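Side-chain contacts in clostripain-related protein (Bacteroides thetaiotaomicron, PDB 6N9J), which probably cleaves peptide bonds as a secreted cysteine protease of the C11 (clostripain) family: residues L293-Q298 with Q302-Y307; L277-L282 with Y287-G292; K358-R361 with W366-A369. All blocks are in the same frame, centred on the assembly; numbering follows the deposited sequence.

Contact 1: residues L293-Q298 with Q302-Y307; sequences LMQSIQ and QAFNHY
F304 reaches from helix 301-314 to Q298 and Q295, where the chain has just turned back on itself after helix 290-297. The two helices run antiparallel, forming a helical hairpin whose axes come within 10.8 Å here. With CG anti to the backbone N (chi1 -177°), the F304 ring is directed toward helix 290-297. F304 CB lies against Q298 CG at 3.3 Å, and F304 CG sits beside the CG and CD of the same glutamine. Farther out, F304 CD1 meets Q298 CB, while Q298 OE1 lies over one face, 4.0 Å from F304 CD2. Amide and ring planes are 19° apart, nearly parallel, but the amide overlaps only the CB side, with OE1 above the rim. At the far end F304 CE1 approaches M294 O at 3.9 Å, and F304 CZ presses on Q295 CG at 3.3 Å. Shortening F304 to an alanine would probably open a gap between the helices and leave the amide of Q298 without the surface it lies on.

One turn on, Y307 takes M294. The bent methionine puts CG 3.5 Å from Y307 OH and SD 4.8 Å from the ring centroid, 28° off its normal, a Met-aromatic contact. Methionine suits this place because its unbranched chain brings CG to the hydroxyl end of the tyrosine and then bends away. Y307 also packs on helix 248-259. Nothing polar bonds across the two segments, which implies that this part of the hairpin is held by shape and dispersion, with glutamine methylenes serving as apolar surface at its more exposed margin.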
loop_
_atom_site.group_PDB
_atom_site.type_symbol
_atom_site.label_atom_id
_atom_site.label_comp_id
_atom_site.label_asym_id
_atom_site.label_seq_id
_atom_site.Cartn_x
_atom_site.Cartn_y
_atom_site.Cartn_z
ATOM N N LEU A 293 -17.127 4.541 -10.925
ATOM C CA LEU A 293 -16.914 5.328 -12.138
ATOM C C LEU A 293 -17.452 4.626 -13.394
ATOM O O LEU A 293 -18.140 5.244 -14.206
ATOM C CB LEU A 293 -15.431 5.648 -12.326
ATOM C CG LEU A 293 -15.070 6.405 -13.611
ATOM C CD1 LEU A 293 -15.827 7.706 -13.693
ATOM C CD2 LEU A 293 -13.575 6.664 -13.724
ATOM N N MET A 294 -17.134 3.342 -13.552
ATOM C CA MET A 294 -17.471 2.610 -14.775
ATOM C C MET A 294 -18.970 2.347 -14.892
ATOM O O MET A 294 -19.523 2.301 -15.995
ATOM C CB MET A 294 -16.686 1.296 -14.827
ATOM C CG MET A 294 -15.167 1.494 -14.872
ATOM S SD MET A 294 -14.604 2.318 -16.381
ATOM C CE MET A 294 -13.987 3.819 -15.717
ATOM N N GLN A 295 -19.631 2.180 -13.751
ATOM C CA GLN A 295 -21.077 2.007 -13.743
ATOM C C GLN A 295 -21.778 3.244 -14.275
ATOM O O GLN A 295 -22.820 3.145 -14.899
ATOM C CB GLN A 295 -21.589 1.699 -12.336
ATOM C CG GLN A 295 -21.532 0.228 -11.974
ATOM C CD GLN A 295 -21.986 -0.057 -10.554
ATOM O OE1 GLN A 295 -22.518 0.824 -9.873
ATOM N NE2 GLN A 295 -21.787 -1.301 -10.102
ATOM N N SER A 296 -21.208 4.415 -14.036
ATOM C CA SER A 296 -21.888 5.639 -14.429
ATOM C C SER A 296 -21.519 6.094 -15.839
ATOM O O SER A 296 -22.175 6.962 -16.394
ATOM C CB SER A 296 -21.587 6.747 -13.429
ATOM O OG SER A 296 -20.196 6.937 -13.317
ATOM N N ILE A 297 -20.479 5.506 -16.419
ATOM C CA ILE A 297 -20.020 5.923 -17.741
ATOM C C ILE A 297 -20.479 4.968 -18.831
ATOM O O ILE A 297 -20.551 5.333 -20.003
ATOM C CB ILE A 297 -18.483 6.018 -17.803
ATOM N N GLN A 298 -20.784 3.740 -18.431
ATOM C CA GLN A 298 -21.019 2.652 -19.371
ATOM C C GLN A 298 -22.300 2.842 -20.188
ATOM O O GLN A 298 -23.353 3.190 -19.654
ATOM C CB GLN A 298 -21.064 1.321 -18.618
ATOM C CG GLN A 298 -21.938 0.289 -19.276
ATOM C CD GLN A 298 -23.246 0.084 -18.540
ATOM O OE1 GLN A 298 -23.446 0.615 -17.446
ATOM N NE2 GLN A 298 -24.142 -0.689 -19.136
ATOM N N GLN A 302 -23.539 -5.432 -22.499
ATOM C CA GLN A 302 -22.638 -6.499 -22.918
ATOM C C GLN A 302 -21.214 -6.127 -22.547
ATOM O O GLN A 302 -20.524 -6.870 -21.848
ATOM C CB GLN A 302 -22.745 -6.754 -24.421
ATOM N N ALA A 303 -20.787 -4.957 -23.006
ATOM C CA ALA A 303 -19.464 -4.442 -22.686
ATOM C C ALA A 303 -19.242 -4.381 -21.182
ATOM O O ALA A 303 -18.145 -4.666 -20.691
ATOM C CB ALA A 303 -19.274 -3.070 -23.297
ATOM N N PHE A 304 -20.290 -4.022 -20.450
ATOM C CA PHE A 304 -20.157 -3.781 -19.022
ATOM C C PHE A 304 -20.159 -5.051 -18.204
ATOM O O PHE A 304 -19.362 -5.193 -17.284
ATOM C CB PHE A 304 -21.267 -2.881 -18.510
ATOM C CG PHE A 304 -21.134 -2.554 -17.055
ATOM C CD1 PHE A 304 -20.023 -1.863 -16.590
ATOM C CD2 PHE A 304 -22.109 -2.940 -16.151
ATOM C CE1 PHE A 304 -19.889 -1.561 -15.253
ATOM C CE2 PHE A 304 -21.975 -2.643 -14.807
ATOM C CZ PHE A 304 -20.863 -1.956 -14.361
ATOM N N ASN A 305 -21.076 -5.960 -18.516
ATOM C CA ASN A 305 -21.127 -7.223 -17.794
ATOM C C ASN A 305 -19.822 -7.992 -17.970
ATOM O O ASN A 305 -19.454 -8.780 -17.118
ATOM C CB ASN A 305 -22.318 -8.071 -18.254
ATOM C CG ASN A 305 -23.660 -7.435 -17.906
ATOM O OD1 ASN A 305 -23.747 -6.588 -17.014
ATOM N ND2 ASN A 305 -24.714 -7.843 -18.609
ATOM N N HIS A 306 -19.131 -7.763 -19.083
ATOM C CA HIS A 306 -17.826 -8.357 -19.299
ATOM C C HIS A 306 -16.776 -7.656 -18.431
ATOM O O HIS A 306 -15.896 -8.299 -17.864
ATOM C CB HIS A 306 -17.415 -8.280 -20.763
ATOM C CG HIS A 306 -16.022 -8.769 -21.010
ATOM N ND1 HIS A 306 -15.706 -10.107 -21.100
ATOM C CD2 HIS A 306 -14.851 -8.099 -21.150
ATOM C CE1 HIS A 306 -14.408 -10.242 -21.297
ATOM N NE2 HIS A 306 -13.866 -9.037 -21.331
ATOM N N TYR A 307 -16.883 -6.331 -18.341
ATOM C CA TYR A 307 -15.979 -5.549 -17.513
ATOM C C TYR A 307 -16.033 -6.012 -16.064
ATOM O O TYR A 307 -15.000 -6.141 -15.414
ATOM C CB TYR A 307 -16.305 -4.052 -17.592
ATOM C CG TYR A 307 -15.420 -3.233 -16.688
ATOM C CD1 TYR A 307 -14.168 -2.813 -17.114
ATOM C CD2 TYR A 307 -15.820 -2.904 -15.396
ATOM C CE1 TYR A 307 -13.346 -2.086 -16.288
ATOM C CE2 TYR A 307 -14.998 -2.179 -14.559
ATOM C CZ TYR A 307 -13.765 -1.770 -15.013
ATOM O OH TYR A 307 -12.932 -1.051 -14.190
#

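Contact 2: residues L277-L282 with Y287-G292; sequences LCYDPL and YHDLMG
D289 OD1 accepts the hydroxyl proton of Y279 at 2.6 Å from OH, on the anti side of the carboxylate, and is gripped a second time by the backbone N of E342. The other oxygen of this aspartate, OD2, takes G292 N at 3.0 Å, making D289 the N-cap of helix 290-297. Aspartate suits the spot: one short carboxylate closes the helix start with one oxygen and ties down two other pieces of chain with the other.

The backbones form a single antiparallel bridge in which C278 and H288 are the non-hydrogen-bonded pair. D289 N gives to L277 O at 2.8 Å on one flank and Y279 N to Y287 O at 2.7 Å on the other. Y279 holds CG beside its backbone N (chi1 -68°), and from there the ring runs alongside the H288-D289 backbone, with CE2 3.7 Å from D289 CA, to deliver its hydroxyl to the carboxylate.

At the other end D280 OD1 receives Y287 N at 2.9 Å from above the carboxylate plane, 36° out of it, while OD2 turns to N286 N. The same OD2 stands at the edge of the Y287 ring, 3.4 Å from CD2. Beyond, Y287 stacks on Y162, and its hydroxyl is hydrogen-bonded to D114. These two residues directly follow the Ala-Cys and His-Gly pairs characteristic of clan CD proteases, so this end of the contact probably lies near the catalytic centre. On the H288 side of the bridge, C278 CB touches H288 CD2 at 3.6 Å.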
loop_
_atom_site.group_PDB
_atom_site.type_symbol
_atom_site.label_atom_id
_atom_site.label_comp_id
_atom_site.label_asym_id
_atom_site.label_seq_id
_atom_site.Cartn_x
_atom_site.Cartn_y
_atom_site.Cartn_z
ATOM N N LEU A 277 -18.686 6.978 -5.084
ATOM C CA LEU A 277 -17.961 6.925 -3.815
ATOM C C LEU A 277 -16.577 7.565 -3.923
ATOM O O LEU A 277 -15.806 7.238 -4.826
ATOM C CB LEU A 277 -17.815 5.478 -3.343
ATOM C CG LEU A 277 -16.963 5.336 -2.087
ATOM C CD1 LEU A 277 -17.585 6.097 -0.914
ATOM C CD2 LEU A 277 -16.785 3.887 -1.745
ATOM N N CYS A 278 -16.278 8.481 -3.001
ATOM C CA CYS A 278 -15.012 9.209 -2.981
ATOM C C CYS A 278 -14.201 8.846 -1.735
ATOM O O CYS A 278 -14.729 8.882 -0.623
ATOM C CB CYS A 278 -15.267 10.732 -3.028
ATOM S SG CYS A 278 -13.787 11.747 -2.745
ATOM N N TYR A 279 -12.926 8.500 -1.923
ATOM C CA TYR A 279 -12.076 8.014 -0.825
ATOM C C TYR A 279 -11.350 9.118 -0.066
ATOM O O TYR A 279 -10.846 8.879 1.025
ATOM C CB TYR A 279 -11.055 6.999 -1.349
ATOM C CG TYR A 279 -11.698 5.708 -1.799
ATOM C CD1 TYR A 279 -12.418 4.923 -0.904
ATOM C CD2 TYR A 279 -11.602 5.280 -3.118
ATOM C CE1 TYR A 279 -13.015 3.741 -1.307
ATOM C CE2 TYR A 279 -12.201 4.104 -3.529
ATOM C CZ TYR A 279 -12.906 3.339 -2.616
ATOM O OH TYR A 279 -13.513 2.168 -3.017
ATOM N N ASP A 280 -11.293 10.322 -0.636
ATOM C CA ASP A 280 -10.833 11.499 0.108
ATOM C C ASP A 280 -11.859 12.639 0.061
ATOM O O ASP A 280 -11.581 13.706 -0.497
ATOM C CB ASP A 280 -9.474 11.973 -0.437
ATOM C CG ASP A 280 -9.524 12.323 -1.924
ATOM O OD1 ASP A 280 -10.451 11.838 -2.622
ATOM O OD2 ASP A 280 -8.632 13.075 -2.389
ATOM N N PRO A 281 -13.048 12.429 0.663
ATOM C CA PRO A 281 -14.148 13.384 0.491
ATOM C C PRO A 281 -13.972 14.673 1.293
ATOM O O PRO A 281 -14.665 15.654 1.044
ATOM C CB PRO A 281 -15.362 12.602 0.993
ATOM C CG PRO A 281 -14.802 11.671 2.016
ATOM C CD PRO A 281 -13.409 11.334 1.583
ATOM N N LEU A 282 -13.051 14.671 2.249
ATOM C CA LEU A 282 -12.891 15.828 3.116
ATOM C C LEU A 282 -11.700 16.655 2.660
ATOM O O LEU A 282 -11.408 17.703 3.234
ATOM C CB LEU A 282 -12.721 15.387 4.569
ATOM C CG LEU A 282 -13.698 14.318 5.071
ATOM C CD1 LEU A 282 -13.402 13.983 6.519
ATOM C CD2 LEU A 282 -15.147 14.771 4.895
ATOM N N TYR A 287 -9.685 10.903 -5.265
ATOM C CA TYR A 287 -9.876 9.449 -5.300
ATOM C C TYR A 287 -11.332 8.989 -5.303
ATOM O O TYR A 287 -12.063 9.223 -4.346
ATOM C CB TYR A 287 -9.173 8.801 -4.099
ATOM C CG TYR A 287 -7.699 9.073 -4.025
ATOM C CD1 TYR A 287 -6.802 8.305 -4.747
ATOM C CD2 TYR A 287 -7.203 10.107 -3.245
ATOM C CE1 TYR A 287 -5.449 8.550 -4.685
ATOM C CE2 TYR A 287 -5.857 10.362 -3.181
ATOM C CZ TYR A 287 -4.983 9.576 -3.901
ATOM O OH TYR A 287 -3.633 9.809 -3.838
ATOM N N HIS A 288 -11.728 8.288 -6.362
ATOM C CA HIS A 288 -13.076 7.741 -6.480
ATOM C C HIS A 288 -13.055 6.246 -6.746
ATOM O O HIS A 288 -12.092 5.727 -7.299
ATOM C CB HIS A 288 -13.845 8.452 -7.602
ATOM C CG HIS A 288 -14.155 9.881 -7.296
ATOM N ND1 HIS A 288 -13.314 10.916 -7.642
ATOM C CD2 HIS A 288 -15.195 10.442 -6.640
ATOM C CE1 HIS A 288 -13.831 12.058 -7.224
ATOM N NE2 HIS A 288 -14.978 11.798 -6.617
ATOM N N ASP A 289 -14.132 5.559 -6.380
ATOM C CA ASP A 289 -14.200 4.129 -6.622
ATOM C C ASP A 289 -14.277 3.811 -8.121
ATOM O O ASP A 289 -15.183 4.268 -8.834
ATOM C CB ASP A 289 -15.387 3.517 -5.882
ATOM C CG ASP A 289 -15.399 2.000 -5.966
ATOM O OD1 ASP A 289 -14.607 1.328 -5.240
ATOM O OD2 ASP A 289 -16.206 1.485 -6.762
ATOM N N LEU A 290 -13.320 3.003 -8.581
ATOM C CA LEU A 290 -13.200 2.652 -9.995
ATOM C C LEU A 290 -14.452 1.977 -10.566
ATOM O O LEU A 290 -14.876 2.306 -11.675
ATOM C CB LEU A 290 -11.982 1.749 -10.214
ATOM C CG LEU A 290 -11.781 1.241 -11.645
ATOM C CD1 LEU A 290 -11.450 2.389 -12.587
ATOM C CD2 LEU A 290 -10.704 0.192 -11.695
ATOM N N MET A 291 -15.041 1.037 -9.824
ATOM C CA MET A 291 -16.266 0.389 -10.303
ATOM C C MET A 291 -17.409 1.396 -10.373
ATOM O O MET A 291 -18.229 1.352 -11.291
ATOM C CB MET A 291 -16.666 -0.799 -9.416
ATOM C CG MET A 291 -17.989 -1.483 -9.863
ATOM S SD MET A 291 -17.954 -2.207 -11.522
ATOM C CE MET A 291 -17.184 -3.787 -11.193
ATOM N N GLY A 292 -17.450 2.298 -9.390
ATOM C CA GLY A 292 -18.466 3.334 -9.326
ATOM C C GLY A 292 -18.356 4.243 -10.524
ATOM O O GLY A 292 -19.363 4.637 -11.111
#

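Contact 3: residues K358-R361 with W366-A369; sequences KYYR and WYSA
Two short consecutive helices near the C-terminus, 355-363 and 365-369, fold against each other with the Y367 ring laid against R361, and Y360 meeting it obliquely near CB and CD1. CG of Y367 is anti to its backbone N (chi1 176°), which carries the ring back over the preceding helix. R361 CA lies over one face, 3.8 Å from the Y367 ring centroid, a CH-pi contact. The arginine's methylenes continue along that ring, CB 3.7 Å from Y367 CE2 and CG 3.6 Å from Y367 CZ. A long side chain suits this place, since its hydrocarbon part covers the tyrosine while NH2 goes on to a salt bridge with E351.

Y360 CE1 is 3.8 Å from Y367 CD1, and the two ring planes are 77° apart. The Y360 hydroxyl ends at the edge of the W366 indole, with OH 3.6 Å from CD1, and is hydrogen-bonded to E167. W366 in turn packs edge-to-face on Y170, so the pair joins these helices to helix 166-171. The chemistry is thus mainly aromatic and aliphatic across the bend, and the polar ends of Y360 and R361 are anchored to acidic residues elsewhere in the fold.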
loop_
_atom_site.group_PDB
_atom_site.type_symbol
_atom_site.label_atom_id
_atom_site.label_comp_id
_atom_site.label_asym_id
_atom_site.label_seq_id
_atom_site.Cartn_x
_atom_site.Cartn_y
_atom_site.Cartn_z
ATOM N N LYS A 358 -1.860 17.122 -16.378
ATOM C CA LYS A 358 -0.823 17.111 -17.402
ATOM C C LYS A 358 0.177 15.992 -17.122
ATOM O O LYS A 358 0.629 15.303 -18.041
ATOM C CB LYS A 358 -0.105 18.465 -17.471
ATOM N N TYR A 359 0.508 15.811 -15.848
ATOM C CA TYR A 359 1.372 14.712 -15.430
ATOM C C TYR A 359 0.681 13.371 -15.689
ATOM O O TYR A 359 1.288 12.445 -16.223
ATOM C CB TYR A 359 1.752 14.851 -13.949
ATOM C CG TYR A 359 2.609 13.715 -13.423
ATOM C CD1 TYR A 359 2.030 12.589 -12.852
ATOM C CD2 TYR A 359 3.996 13.773 -13.501
ATOM C CE1 TYR A 359 2.810 11.538 -12.382
ATOM C CE2 TYR A 359 4.785 12.736 -13.031
ATOM C CZ TYR A 359 4.188 11.623 -12.474
ATOM O OH TYR A 359 4.972 10.600 -12.006
ATOM N N TYR A 360 -0.589 13.274 -15.308
ATOM C CA TYR A 360 -1.360 12.048 -15.511
ATOM C C TYR A 360 -1.336 11.586 -16.957
ATOM O O TYR A 360 -1.089 10.417 -17.241
ATOM C CB TYR A 360 -2.807 12.258 -15.076
ATOM C CG TYR A 360 -3.653 11.000 -14.977
ATOM C CD1 TYR A 360 -4.420 10.565 -16.050
ATOM C CD2 TYR A 360 -3.721 10.274 -13.791
ATOM C CE1 TYR A 360 -5.218 9.429 -15.948
ATOM C CE2 TYR A 360 -4.521 9.146 -13.685
ATOM C CZ TYR A 360 -5.264 8.729 -14.768
ATOM O OH TYR A 360 -6.059 7.607 -14.672
ATOM N N ARG A 361 -1.596 12.523 -17.864
ATOM C CA ARG A 361 -1.742 12.219 -19.280
ATOM C C ARG A 361 -0.415 11.885 -19.938
ATOM O O ARG A 361 -0.372 11.442 -21.081
ATOM C CB ARG A 361 -2.388 13.400 -20.007
ATOM C CG ARG A 361 -3.789 13.723 -19.521
ATOM C CD ARG A 361 -4.394 14.916 -20.267
ATOM N NE ARG A 361 -5.806 15.086 -19.933
ATOM C CZ ARG A 361 -6.811 14.632 -20.679
ATOM N NH1 ARG A 361 -6.562 13.990 -21.814
ATOM N NH2 ARG A 361 -8.065 14.822 -20.293
ATOM N N TRP A 366 -1.533 3.974 -17.193
ATOM C CA TRP A 366 -2.928 3.540 -17.185
ATOM C C TRP A 366 -3.788 4.373 -18.138
ATOM O O TRP A 366 -4.733 3.865 -18.741
ATOM C CB TRP A 366 -3.491 3.604 -15.761
ATOM C CG TRP A 366 -4.950 3.257 -15.686
ATOM C CD1 TRP A 366 -5.985 4.118 -15.460
ATOM C CD2 TRP A 366 -5.540 1.955 -15.848
ATOM N NE1 TRP A 366 -7.179 3.436 -15.465
ATOM C CE2 TRP A 366 -6.934 2.107 -15.700
ATOM C CE3 TRP A 366 -5.025 0.679 -16.095
ATOM C CZ2 TRP A 366 -7.823 1.030 -15.797
ATOM C CZ3 TRP A 366 -5.907 -0.395 -16.187
ATOM C CH2 TRP A 366 -7.289 -0.212 -16.039
ATOM N N TYR A 367 -3.441 5.650 -18.266
ATOM C CA TYR A 367 -4.125 6.587 -19.153
ATOM C C TYR A 367 -4.157 6.123 -20.610
ATOM O O TYR A 367 -5.205 6.121 -21.254
ATOM C CB TYR A 367 -3.442 7.949 -19.043
ATOM C CG TYR A 367 -3.963 9.025 -19.955
ATOM C CD1 TYR A 367 -5.182 9.644 -19.711
ATOM C CD2 TYR A 367 -3.208 9.463 -21.034
ATOM C CE1 TYR A 367 -5.653 10.650 -20.539
ATOM C CE2 TYR A 367 -3.666 10.470 -21.862
ATOM C CZ TYR A 367 -4.888 11.058 -21.609
ATOM O OH TYR A 367 -5.343 12.056 -22.428
ATOM N N SER A 368 -3.002 5.734 -21.130
ATOM C CA SER A 368 -2.922 5.211 -22.485
ATOM C C SER A 368 -3.295 3.721 -22.570
ATOM O O SER A 368 -3.802 3.263 -23.593
ATOM C CB SER A 368 -1.519 5.438 -23.043
ATOM O OG SER A 368 -0.540 4.914 -22.162
ATOM N N ALA A 369 -3.061 2.965 -21.498
ATOM C CA ALA A 369 -3.331 1.526 -21.512
ATOM C C ALA A 369 -4.829 1.210 -21.565
ATOM O O ALA A 369 -5.258 0.289 -22.266
ATOM C CB ALA A 369 -2.696 0.854 -20.295
#

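Overall arrangement
Contacts 1 and 2 follow one another along helix 290-297: contact 2 caps its start and contact 1 packs its end, their centres about 17 Å apart. They touch through Y307 OH and L290 CD2 at 3.6 Å, and through F304 CZ and M291 SD at 4.1 Å. Contact 3 stands apart, its centre about 20 Å from that of contact 1 and about 19 Å from that of contact 2, with nearest atoms about 6 and 5 Å away. Intermediaries connect it: W372 is touched by M294, W366 and Y367, and T255 of helix 248-259 by both Y307 and W366. Contact 2, through Y162 and D114, and contact 3, where Y360 meets W116, both probably border the active site.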